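Local structure of glycosylation Associate Protein 2 (Streptococcus agalactiae serotype V, 6OYC) at residues Ala388-Phe396 with His491-Phe502; His276-Thr286 with Ser340-Ala350. The protein is a component of the accessory Sec system that probably assists the glycosylation and export of serine-rich cell-surface proteins, in complex with Gap1 and Gap3. One frame throughout, in Å; residues are numbered along the deposited sequence.

How the contacts relate
Both contacts set a helix against the same mixed eight-stranded sheet, the core of an alpha/beta-hydrolase-like domain. Contact 2 comes first and is complete along the chain before contact 1 begins. It places helix 341-358 on the edge hairpin of strands 274-277 and 283-289, whereas contact 1 places the start of helix 495-514, with the loop before it, beside the inner strand 388-392. Their centres lie 26 Å apart and their nearest atoms about 11 Å, so they do not touch. Contact 2 thus packs one margin of the sheet, and contact 1 reaches the probable catalytic site toward its other side.

Contact 1 of 2, residues Ala388-Phe396 with His491-Phe502; sequences AIIIGKPIF and HGDCSAEVGAWF
Lys393 reaches across from the end of strand 388-392 to the loop that carries His491, and its extended chain passes over one face of the imidazole, CD lying above the ring and toward its rim. CB of Lys393 comes within 3.4 Å of His491 CE1. With CG anti to the carbonyl carbon (chi1 -49°), the lysine runs on toward the start of helix 495-514. There NZ, 29° out of the carbonyl plane, donates to His491 O (3.1 Å). A weak bond from NZ goes to Asp493 O (3.3 Å). The ammonium thus binds one carbonyl of the loop before the helix firmly and a second only weakly. CE of the same lysine passes Val498 CB at 4.1 Å, and CG1 of Ile395 approaches His491 CE1 obliquely. Farther back along the strand the contact turns apolar. CG2 of Ile390 meets Phe502 CD1 at 3.9 Å, and the two side chains cross at a slant; the Phe502 ring also turns its edge to Ile390 O. Trp501 swings its six-membered ring in beside the strand, where CH2 lies 3.3 Å from Ile391 O. Strand and helix run nearly antiparallel here, at 172°, and the CA atoms of Gly392 and Val498 are the nearest pair between them. Outside the segments, His491 ND1 is hydrogen-bonded to Asp461 and NE2 to Ser371, so the imidazole is fixed at both nitrogens while Lys393 packs on its face. Ser371 lies on a GxSxG turn consistent with a nucleophile elbow, and the three residues are arranged like the Ser-His-Asp triad of alpha/beta hydrolases, with the histidine on the loop just before the last helix; a catalytic role here is inferred.

Contact 2 of 2, residues His276-Thr286 with Ser340-Ala350; sequences HIDAIGHEFMT and SKEYEQKIVDA
His276 points toward helix 341-358, and its CE1 comes within 4.3 Å of Ala350 CB. Its NE2 shares a hydrogen bond with Thr286 OG1 on the adjoining strand. At Ile277 it is the backbone that engages: Ile277 O accepts from Lys346 NZ at 2.8 Å, with a C=O...N angle of 160°, and that ammonium also forms a salt bridge with Glu342 on its own helix. Asp278 enters the turn with both carboxylate oxygens occupied. OD1 takes the N-H of His282, while OD2 accepts from Ser340 OG (2.9 Å) on its anti lone pair; a water that takes the N-H of Ser340 also donates to OD2. Ser340 OG in turn accepts from Tyr343 N, the capping bond of this N-cap residue. Ala279 N donates to Glu342 OE1 (3.0 Å), which it meets from above the carboxylate plane. The CB of His282 packs on Tyr343 CD2, and Glu283 O accepts from Tyr343 OH at 2.8 Å, from above the carbonyl plane. Phe284, its CG wedged between the backbone N and carbonyl carbon (chi1 63°), fills the centre: its edge points at the Tyr343 face in a T-shaped pair with planes at 79°. Ile347 CG1 sits over one face of the Phe284 ring, 3.6 Å from the centroid, in a CH-pi contact. His276 CB lies over the opposite face, toward its rim. Thr286 CG2 reaches Ala350 CB. A beta hairpin closed by a type I turn and G1 bulge thus lies against an N-capped helix, in the helix-on-sheet packing of an alpha/beta-hydrolase-like fold.

Contact 1 of 2, residues Ala388-Phe396 with His491-Phe502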
loop_
_atom_site.group_PDB
_atom_site.type_symbol
_atom_site.label_atom_id
_atom_site.label_comp_id
_atom_site.label_asym_id
_atom_site.label_seq_id
_atom_site.Cartn_x
_atom_site.Cartn_y
_atom_site.Cartn_z
ATOM N N ALA B 388 -22.031 -4.978 -4.062
ATOM C CA ALA B 388 -22.059 -3.825 -4.942
ATOM C C ALA B 388 -20.653 -3.511 -5.443
ATOM O O ALA B 388 -19.656 -3.755 -4.759
ATOM C CB ALA B 388 -22.648 -2.608 -4.228
ATOM N N ILE B 389 -20.599 -2.952 -6.647
ATOM C CA ILE B 389 -19.378 -2.479 -7.271
ATOM C C ILE B 389 -19.658 -1.059 -7.735
ATOM O O ILE B 389 -20.448 -0.855 -8.662
ATOM C CB ILE B 389 -18.950 -3.374 -8.437
ATOM C CG1 ILE B 389 -18.464 -4.715 -7.896
ATOM C CG2 ILE B 389 -17.890 -2.692 -9.290
ATOM C CD1 ILE B 389 -18.141 -5.704 -8.975
ATOM N N ILE B 390 -19.055 -0.082 -7.069
ATOM C CA ILE B 390 -19.209 1.327 -7.410
ATOM C C ILE B 390 -17.963 1.744 -8.175
ATOM O O ILE B 390 -16.863 1.789 -7.614
ATOM C CB ILE B 390 -19.401 2.197 -6.162
ATOM C CG1 ILE B 390 -20.596 1.718 -5.340
ATOM C CG2 ILE B 390 -19.533 3.662 -6.538
ATOM C CD1 ILE B 390 -20.745 2.441 -4.013
ATOM N N ILE B 391 -18.110 2.067 -9.454
ATOM C CA ILE B 391 -16.956 2.385 -10.279
ATOM C C ILE B 391 -17.253 3.608 -11.133
ATOM O O ILE B 391 -18.398 3.861 -11.516
ATOM C CB ILE B 391 -16.550 1.179 -11.145
ATOM C CG1 ILE B 391 -17.787 0.519 -11.758
ATOM C CG2 ILE B 391 -15.790 0.158 -10.301
ATOM C CD1 ILE B 391 -17.451 -0.520 -12.831
ATOM N N GLY B 392 -16.199 4.384 -11.411
ATOM C CA GLY B 392 -16.274 5.547 -12.277
ATOM C C GLY B 392 -15.114 5.649 -13.252
ATOM O O GLY B 392 -13.953 5.492 -12.867
ATOM N N LYS B 393 -15.427 5.941 -14.512
ATOM C CA LYS B 393 -14.520 6.013 -15.650
ATOM C C LYS B 393 -13.860 4.655 -15.856
ATOM O O LYS B 393 -12.632 4.533 -15.754
ATOM C CB LYS B 393 -13.489 7.124 -15.452
ATOM C CG LYS B 393 -14.122 8.448 -15.034
ATOM C CD LYS B 393 -13.113 9.581 -14.969
ATOM C CE LYS B 393 -13.798 10.937 -14.983
ATOM N NZ LYS B 393 -12.838 12.070 -14.838
ATOM N N PRO B 394 -14.645 3.624 -16.175
ATOM C CA PRO B 394 -14.106 2.261 -16.176
ATOM C C PRO B 394 -13.083 2.052 -17.276
ATOM O O PRO B 394 -13.182 2.621 -18.364
ATOM C CB PRO B 394 -15.349 1.391 -16.410
ATOM C CG PRO B 394 -16.280 2.286 -17.190
ATOM C CD PRO B 394 -16.047 3.669 -16.642
ATOM N N ILE B 395 -12.082 1.232 -16.969
ATOM C CA ILE B 395 -11.117 0.748 -17.943
ATOM C C ILE B 395 -11.109 -0.770 -17.846
ATOM O O ILE B 395 -10.710 -1.322 -16.812
ATOM C CB ILE B 395 -9.711 1.314 -17.711
ATOM C CG1 ILE B 395 -9.758 2.836 -17.600
ATOM C CG2 ILE B 395 -8.791 0.888 -18.848
ATOM C CD1 ILE B 395 -8.453 3.456 -17.191
ATOM N N PHE B 396 -11.569 -1.446 -18.902
ATOM C CA PHE B 396 -11.614 -2.904 -18.935
ATOM C C PHE B 396 -10.833 -3.506 -20.085
ATOM O O PHE B 396 -10.464 -4.685 -20.010
ATOM C CB PHE B 396 -13.059 -3.435 -19.049
ATOM C CG PHE B 396 -14.015 -2.938 -17.985
ATOM C CD1 PHE B 396 -13.584 -2.656 -16.699
ATOM C CD2 PHE B 396 -15.369 -2.785 -18.284
ATOM C CE1 PHE B 396 -14.487 -2.206 -15.725
ATOM C CE2 PHE B 396 -16.273 -2.342 -17.324
ATOM C CZ PHE B 396 -15.831 -2.049 -16.043
ATOM N N HIS B 491 -11.993 11.610 -21.118
ATOM C CA HIS B 491 -11.740 10.885 -19.872
ATOM C C HIS B 491 -11.340 11.794 -18.713
ATOM O O HIS B 491 -11.497 11.399 -17.554
ATOM C CB HIS B 491 -10.655 9.830 -20.097
ATOM C CG HIS B 491 -10.501 8.851 -18.973
ATOM N ND1 HIS B 491 -11.332 7.762 -18.813
ATOM C CD2 HIS B 491 -9.594 8.782 -17.967
ATOM C CE1 HIS B 491 -10.951 7.070 -17.752
ATOM N NE2 HIS B 491 -9.901 7.669 -17.219
ATOM N N GLY B 492 -10.849 13.001 -18.986
ATOM C CA GLY B 492 -10.321 13.845 -17.929
ATOM C C GLY B 492 -11.220 14.955 -17.416
ATOM O O GLY B 492 -10.858 15.634 -16.451
ATOM N N ASP B 493 -12.383 15.158 -18.032
ATOM C CA ASP B 493 -13.268 16.247 -17.640
ATOM C C ASP B 493 -14.307 15.793 -16.616
ATOM O O ASP B 493 -14.448 14.606 -16.302
ATOM C CB ASP B 493 -13.980 16.838 -18.853
ATOM C CG ASP B 493 -13.061 17.041 -20.018
ATOM O OD1 ASP B 493 -12.363 18.074 -20.043
ATOM O OD2 ASP B 493 -13.039 16.170 -20.911
ATOM N N CYS B 494 -15.057 16.775 -16.105
ATOM C CA CYS B 494 -16.085 16.538 -15.093
ATOM C C CYS B 494 -15.522 15.759 -13.909
ATOM O O CYS B 494 -16.235 15.009 -13.237
ATOM C CB CYS B 494 -17.301 15.824 -15.698
ATOM S SG CYS B 494 -18.168 16.780 -16.973
ATOM N N SER B 495 -14.224 15.930 -13.647
ATOM C CA SER B 495 -13.581 15.175 -12.578
ATOM C C SER B 495 -13.883 15.765 -11.203
ATOM O O SER B 495 -13.870 15.037 -10.202
ATOM C CB SER B 495 -12.075 15.085 -12.806
ATOM O OG SER B 495 -11.535 16.326 -13.234
ATOM N N ALA B 496 -14.153 17.068 -11.113
ATOM C CA ALA B 496 -14.713 17.574 -9.865
ATOM C C ALA B 496 -16.000 16.831 -9.518
ATOM O O ALA B 496 -16.269 16.549 -8.343
ATOM C CB ALA B 496 -14.954 19.081 -9.957
ATOM N N GLU B 497 -16.773 16.445 -10.529
ATOM C CA GLU B 497 -18.075 15.855 -10.291
ATOM C C GLU B 497 -18.063 14.334 -10.286
ATOM O O GLU B 497 -19.021 13.732 -9.791
ATOM C CB GLU B 497 -19.073 16.340 -11.340
ATOM C CG GLU B 497 -18.813 17.729 -11.882
ATOM C CD GLU B 497 -18.632 18.804 -10.815
ATOM O OE1 GLU B 497 -19.280 18.717 -9.742
ATOM O OE2 GLU B 497 -17.853 19.752 -11.076
ATOM N N VAL B 498 -17.025 13.693 -10.835
ATOM C CA VAL B 498 -16.896 12.255 -10.625
ATOM C C VAL B 498 -16.821 11.964 -9.135
ATOM O O VAL B 498 -17.429 11.007 -8.640
ATOM C CB VAL B 498 -15.684 11.674 -11.384
ATOM C CG1 VAL B 498 -14.394 12.298 -10.955
ATOM C CG2 VAL B 498 -15.608 10.173 -11.170
ATOM N N GLY B 499 -16.092 12.804 -8.396
ATOM C CA GLY B 499 -15.940 12.603 -6.965
ATOM C C GLY B 499 -17.261 12.683 -6.225
ATOM O O GLY B 499 -17.617 11.769 -5.477
ATOM N N ALA B 500 -18.011 13.770 -6.442
ATOM C CA ALA B 500 -19.304 13.942 -5.784
ATOM C C ALA B 500 -20.236 12.780 -6.081
ATOM O O ALA B 500 -20.940 12.299 -5.192
ATOM C CB ALA B 500 -19.940 15.265 -6.215
ATOM N N TRP B 501 -20.244 12.306 -7.325
ATOM C CA TRP B 501 -21.076 11.162 -7.670
ATOM C C TRP B 501 -20.645 9.922 -6.899
ATOM O O TRP B 501 -21.477 9.220 -6.311
ATOM C CB TRP B 501 -21.011 10.900 -9.175
ATOM C CG TRP B 501 -21.723 9.641 -9.558
ATOM C CD1 TRP B 501 -23.047 9.509 -9.846
ATOM C CD2 TRP B 501 -21.156 8.327 -9.668
ATOM N NE1 TRP B 501 -23.341 8.200 -10.140
ATOM C CE2 TRP B 501 -22.198 7.453 -10.038
ATOM C CE3 TRP B 501 -19.869 7.806 -9.497
ATOM C CZ2 TRP B 501 -21.994 6.085 -10.242
ATOM C CZ3 TRP B 501 -19.671 6.447 -9.699
ATOM C CH2 TRP B 501 -20.727 5.604 -10.064
ATOM N N PHE B 502 -19.339 9.636 -6.907
ATOM C CA PHE B 502 -18.808 8.452 -6.237
ATOM C C PHE B 502 -19.153 8.459 -4.754
ATOM O O PHE B 502 -19.650 7.464 -4.215
ATOM C CB PHE B 502 -17.293 8.388 -6.446
ATOM C CG PHE B 502 -16.625 7.170 -5.848
ATOM C CD1 PHE B 502 -16.476 6.004 -6.595
ATOM C CD2 PHE B 502 -16.092 7.211 -4.563
ATOM C CE1 PHE B 502 -15.837 4.885 -6.057
ATOM C CE2 PHE B 502 -15.452 6.102 -4.018
ATOM C CZ PHE B 502 -15.325 4.938 -4.764
#

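Contact 2 of 2, residues His276-Thr286 with Ser340-Ala350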
loop_
_atom_site.group_PDB
_atom_site.type_symbol
_atom_site.label_atom_id
_atom_site.label_comp_id
_atom_site.label_asym_id
_atom_site.label_seq_id
_atom_site.Cartn_x
_atom_site.Cartn_y
_atom_site.Cartn_z
ATOM N N HIS B 276 2.113 -7.589 0.381
ATOM C CA HIS B 276 1.985 -8.919 -0.190
ATOM C C HIS B 276 2.828 -8.979 -1.458
ATOM O O HIS B 276 3.032 -7.956 -2.122
ATOM C CB HIS B 276 0.505 -9.256 -0.486
ATOM C CG HIS B 276 -0.446 -8.764 0.565
ATOM N ND1 HIS B 276 -1.028 -9.598 1.493
ATOM C CD2 HIS B 276 -0.899 -7.518 0.846
ATOM C CE1 HIS B 276 -1.809 -8.891 2.292
ATOM N NE2 HIS B 276 -1.743 -7.624 1.925
ATOM N N ILE B 277 3.330 -10.171 -1.792
ATOM C CA ILE B 277 4.283 -10.307 -2.890
ATOM C C ILE B 277 4.190 -11.703 -3.496
ATOM O O ILE B 277 3.845 -12.674 -2.821
ATOM C CB ILE B 277 5.718 -9.992 -2.397
ATOM C CG1 ILE B 277 6.651 -9.742 -3.564
ATOM C CG2 ILE B 277 6.264 -11.097 -1.505
ATOM C CD1 ILE B 277 7.830 -8.882 -3.169
ATOM N N ASP B 278 4.512 -11.801 -4.780
ATOM C CA ASP B 278 4.501 -13.071 -5.492
ATOM C C ASP B 278 5.928 -13.498 -5.820
ATOM O O ASP B 278 6.893 -12.817 -5.475
ATOM C CB ASP B 278 3.625 -12.969 -6.744
ATOM C CG ASP B 278 4.328 -12.329 -7.929
ATOM O OD1 ASP B 278 5.322 -11.579 -7.754
ATOM O OD2 ASP B 278 3.857 -12.566 -9.069
ATOM N N ALA B 279 6.048 -14.626 -6.532
ATOM C CA ALA B 279 7.356 -15.245 -6.736
ATOM C C ALA B 279 8.347 -14.316 -7.425
ATOM O O ALA B 279 9.552 -14.421 -7.174
ATOM C CB ALA B 279 7.223 -16.533 -7.550
ATOM N N ILE B 280 7.887 -13.415 -8.298
ATOM C CA ILE B 280 8.821 -12.601 -9.068
ATOM C C ILE B 280 9.012 -11.212 -8.470
ATOM O O ILE B 280 9.647 -10.367 -9.097
ATOM C CB ILE B 280 8.421 -12.498 -10.551
ATOM C CG1 ILE B 280 7.100 -11.746 -10.729
ATOM C CG2 ILE B 280 8.410 -13.879 -11.210
ATOM C CD1 ILE B 280 6.935 -11.143 -12.141
ATOM N N GLY B 281 8.523 -10.968 -7.254
ATOM C CA GLY B 281 8.724 -9.677 -6.622
ATOM C C GLY B 281 7.705 -8.627 -6.993
ATOM O O GLY B 281 7.969 -7.431 -6.816
ATOM N N HIS B 282 6.551 -9.033 -7.518
ATOM C CA HIS B 282 5.448 -8.120 -7.755
ATOM C C HIS B 282 4.668 -7.947 -6.466
ATOM O O HIS B 282 4.260 -8.937 -5.854
ATOM C CB HIS B 282 4.532 -8.658 -8.852
ATOM C CG HIS B 282 5.031 -8.387 -10.231
ATOM N ND1 HIS B 282 4.271 -8.628 -11.354
ATOM C CD2 HIS B 282 6.217 -7.901 -10.670
ATOM C CE1 HIS B 282 4.968 -8.296 -12.429
ATOM N NE2 HIS B 282 6.152 -7.853 -12.041
ATOM N N GLU B 283 4.467 -6.696 -6.052
ATOM C CA GLU B 283 3.813 -6.381 -4.796
ATOM C C GLU B 283 2.434 -5.775 -5.020
ATOM O O GLU B 283 2.160 -5.163 -6.057
ATOM C CB GLU B 283 4.628 -5.391 -3.953
ATOM C CG GLU B 283 6.114 -5.719 -3.826
ATOM C CD GLU B 283 6.943 -4.514 -3.375
ATOM O OE1 GLU B 283 7.365 -4.452 -2.200
ATOM O OE2 GLU B 283 7.162 -3.615 -4.205
ATOM N N PHE B 284 1.579 -5.955 -4.011
ATOM C CA PHE B 284 0.492 -5.038 -3.719
ATOM C C PHE B 284 0.462 -4.836 -2.216
ATOM O O PHE B 284 1.013 -5.633 -1.448
ATOM C CB PHE B 284 -0.889 -5.536 -4.241
ATOM C CG PHE B 284 -1.387 -6.828 -3.604
ATOM C CD1 PHE B 284 -0.991 -8.070 -4.101
ATOM C CD2 PHE B 284 -2.295 -6.798 -2.543
ATOM C CE1 PHE B 284 -1.471 -9.251 -3.530
ATOM C CE2 PHE B 284 -2.784 -7.979 -1.970
ATOM C CZ PHE B 284 -2.370 -9.201 -2.458
ATOM N N MET B 285 -0.177 -3.757 -1.793
ATOM C CA MET B 285 -0.304 -3.474 -0.375
ATOM C C MET B 285 -1.773 -3.314 -0.009
ATOM O O MET B 285 -2.606 -2.945 -0.843
ATOM C CB MET B 285 0.478 -2.217 0.021
ATOM C CG MET B 285 1.969 -2.459 0.040
ATOM S SD MET B 285 2.642 -2.464 -1.613
ATOM C CE MET B 285 4.403 -2.477 -1.214
ATOM N N THR B 286 -2.087 -3.582 1.252
ATOM C CA THR B 286 -3.449 -3.432 1.730
ATOM C C THR B 286 -3.434 -2.688 3.050
ATOM O O THR B 286 -2.511 -2.830 3.852
ATOM C CB THR B 286 -4.151 -4.807 1.897
ATOM O OG1 THR B 286 -3.421 -5.607 2.829
ATOM C CG2 THR B 286 -4.229 -5.549 0.566
ATOM N N SER B 340 0.618 -12.565 -12.065
ATOM C CA SER B 340 0.619 -14.009 -11.899
ATOM C C SER B 340 -0.663 -14.460 -11.209
ATOM O O SER B 340 -1.383 -13.673 -10.584
ATOM C CB SER B 340 1.845 -14.469 -11.105
ATOM O OG SER B 340 1.665 -14.359 -9.689
ATOM N N LYS B 341 -0.951 -15.749 -11.348
ATOM C CA LYS B 341 -2.088 -16.324 -10.648
ATOM C C LYS B 341 -1.887 -16.229 -9.155
ATOM O O LYS B 341 -2.855 -16.023 -8.410
ATOM C CB LYS B 341 -2.296 -17.792 -11.039
ATOM C CG LYS B 341 -2.774 -18.067 -12.489
ATOM C CD LYS B 341 -1.823 -17.479 -13.569
ATOM C CE LYS B 341 -0.348 -17.951 -13.395
ATOM N NZ LYS B 341 0.633 -17.008 -13.987
ATOM N N GLU B 342 -0.644 -16.413 -8.704
ATOM C CA GLU B 342 -0.326 -16.177 -7.306
ATOM C C GLU B 342 -0.661 -14.748 -6.917
ATOM O O GLU B 342 -1.323 -14.506 -5.900
ATOM C CB GLU B 342 1.143 -16.460 -7.051
ATOM C CG GLU B 342 1.546 -16.168 -5.637
ATOM C CD GLU B 342 3.028 -16.288 -5.429
ATOM O OE1 GLU B 342 3.748 -16.490 -6.421
ATOM O OE2 GLU B 342 3.473 -16.178 -4.274
ATOM N N TYR B 343 -0.244 -13.784 -7.747
ATOM C CA TYR B 343 -0.493 -12.381 -7.435
ATOM C C TYR B 343 -1.989 -12.117 -7.312
ATOM O O TYR B 343 -2.459 -11.593 -6.296
ATOM C CB TYR B 343 0.148 -11.497 -8.510
ATOM C CG TYR B 343 0.071 -10.006 -8.259
ATOM C CD1 TYR B 343 -1.005 -9.253 -8.728
ATOM C CD2 TYR B 343 1.100 -9.336 -7.593
ATOM C CE1 TYR B 343 -1.068 -7.876 -8.520
ATOM C CE2 TYR B 343 1.040 -7.964 -7.369
ATOM C CZ TYR B 343 -0.036 -7.246 -7.839
ATOM O OH TYR B 343 -0.084 -5.895 -7.630
ATOM N N GLU B 344 -2.761 -12.532 -8.321
ATOM C CA GLU B 344 -4.180 -12.199 -8.351
ATOM C C GLU B 344 -4.965 -12.970 -7.296
ATOM O O GLU B 344 -5.844 -12.407 -6.631
ATOM C CB GLU B 344 -4.735 -12.459 -9.740
ATOM C CG GLU B 344 -4.043 -11.647 -10.803
ATOM C CD GLU B 344 -4.568 -11.957 -12.176
ATOM O OE1 GLU B 344 -5.400 -12.873 -12.294
ATOM O OE2 GLU B 344 -4.147 -11.302 -13.146
ATOM N N GLN B 345 -4.651 -14.252 -7.103
ATOM C CA GLN B 345 -5.327 -14.989 -6.042
ATOM C C GLN B 345 -4.992 -14.414 -4.669
ATOM O O GLN B 345 -5.798 -14.522 -3.732
ATOM C CB GLN B 345 -4.962 -16.473 -6.106
ATOM C CG GLN B 345 -5.622 -17.327 -5.034
ATOM C CD GLN B 345 -7.137 -17.337 -5.168
ATOM O OE1 GLN B 345 -7.673 -17.699 -6.215
ATOM N NE2 GLN B 345 -7.831 -16.926 -4.113
ATOM N N LYS B 346 -3.818 -13.793 -4.519
ATOM C CA LYS B 346 -3.518 -13.193 -3.229
ATOM C C LYS B 346 -4.377 -11.966 -2.980
ATOM O O LYS B 346 -4.738 -11.691 -1.830
ATOM C CB LYS B 346 -2.035 -12.852 -3.138
ATOM C CG LYS B 346 -1.246 -14.075 -2.797
ATOM C CD LYS B 346 0.199 -13.811 -2.619
ATOM C CE LYS B 346 0.841 -15.027 -2.018
ATOM N NZ LYS B 346 2.285 -14.850 -1.903
ATOM N N ILE B 347 -4.724 -11.223 -4.035
ATOM C CA ILE B 347 -5.636 -10.098 -3.857
ATOM C C ILE B 347 -6.997 -10.600 -3.392
ATOM O O ILE B 347 -7.602 -10.046 -2.464
ATOM C CB ILE B 347 -5.732 -9.274 -5.155
ATOM C CG1 ILE B 347 -4.347 -8.717 -5.523
ATOM C CG2 ILE B 347 -6.774 -8.158 -5.015
ATOM C CD1 ILE B 347 -4.317 -7.889 -6.789
ATOM N N VAL B 348 -7.487 -11.678 -4.004
ATOM C CA VAL B 348 -8.799 -12.205 -3.634
ATOM C C VAL B 348 -8.767 -12.730 -2.209
ATOM O O VAL B 348 -9.647 -12.426 -1.394
ATOM C CB VAL B 348 -9.239 -13.285 -4.644
ATOM C CG1 VAL B 348 -10.404 -14.098 -4.117
ATOM C CG2 VAL B 348 -9.579 -12.634 -5.993
ATOM N N ASP B 349 -7.732 -13.503 -1.875
ATOM C CA ASP B 349 -7.602 -14.007 -0.512
ATOM C C ASP B 349 -7.530 -12.867 0.495
ATOM O O ASP B 349 -8.108 -12.963 1.582
ATOM C CB ASP B 349 -6.369 -14.904 -0.388
ATOM C CG ASP B 349 -6.481 -16.192 -1.208
ATOM O OD1 ASP B 349 -7.581 -16.487 -1.731
ATOM O OD2 ASP B 349 -5.462 -16.903 -1.343
ATOM N N ALA B 350 -6.830 -11.778 0.154
ATOM C CA ALA B 350 -6.640 -10.700 1.120
ATOM C C ALA B 350 -7.963 -10.049 1.479
ATOM O O ALA B 350 -8.200 -9.719 2.647
ATOM C CB ALA B 350 -5.668 -9.649 0.582
HETATM O O HOH W 1 2.778 -12.612 0.370
HETATM O O HOH W 2 2.903 -11.147 -11.247
#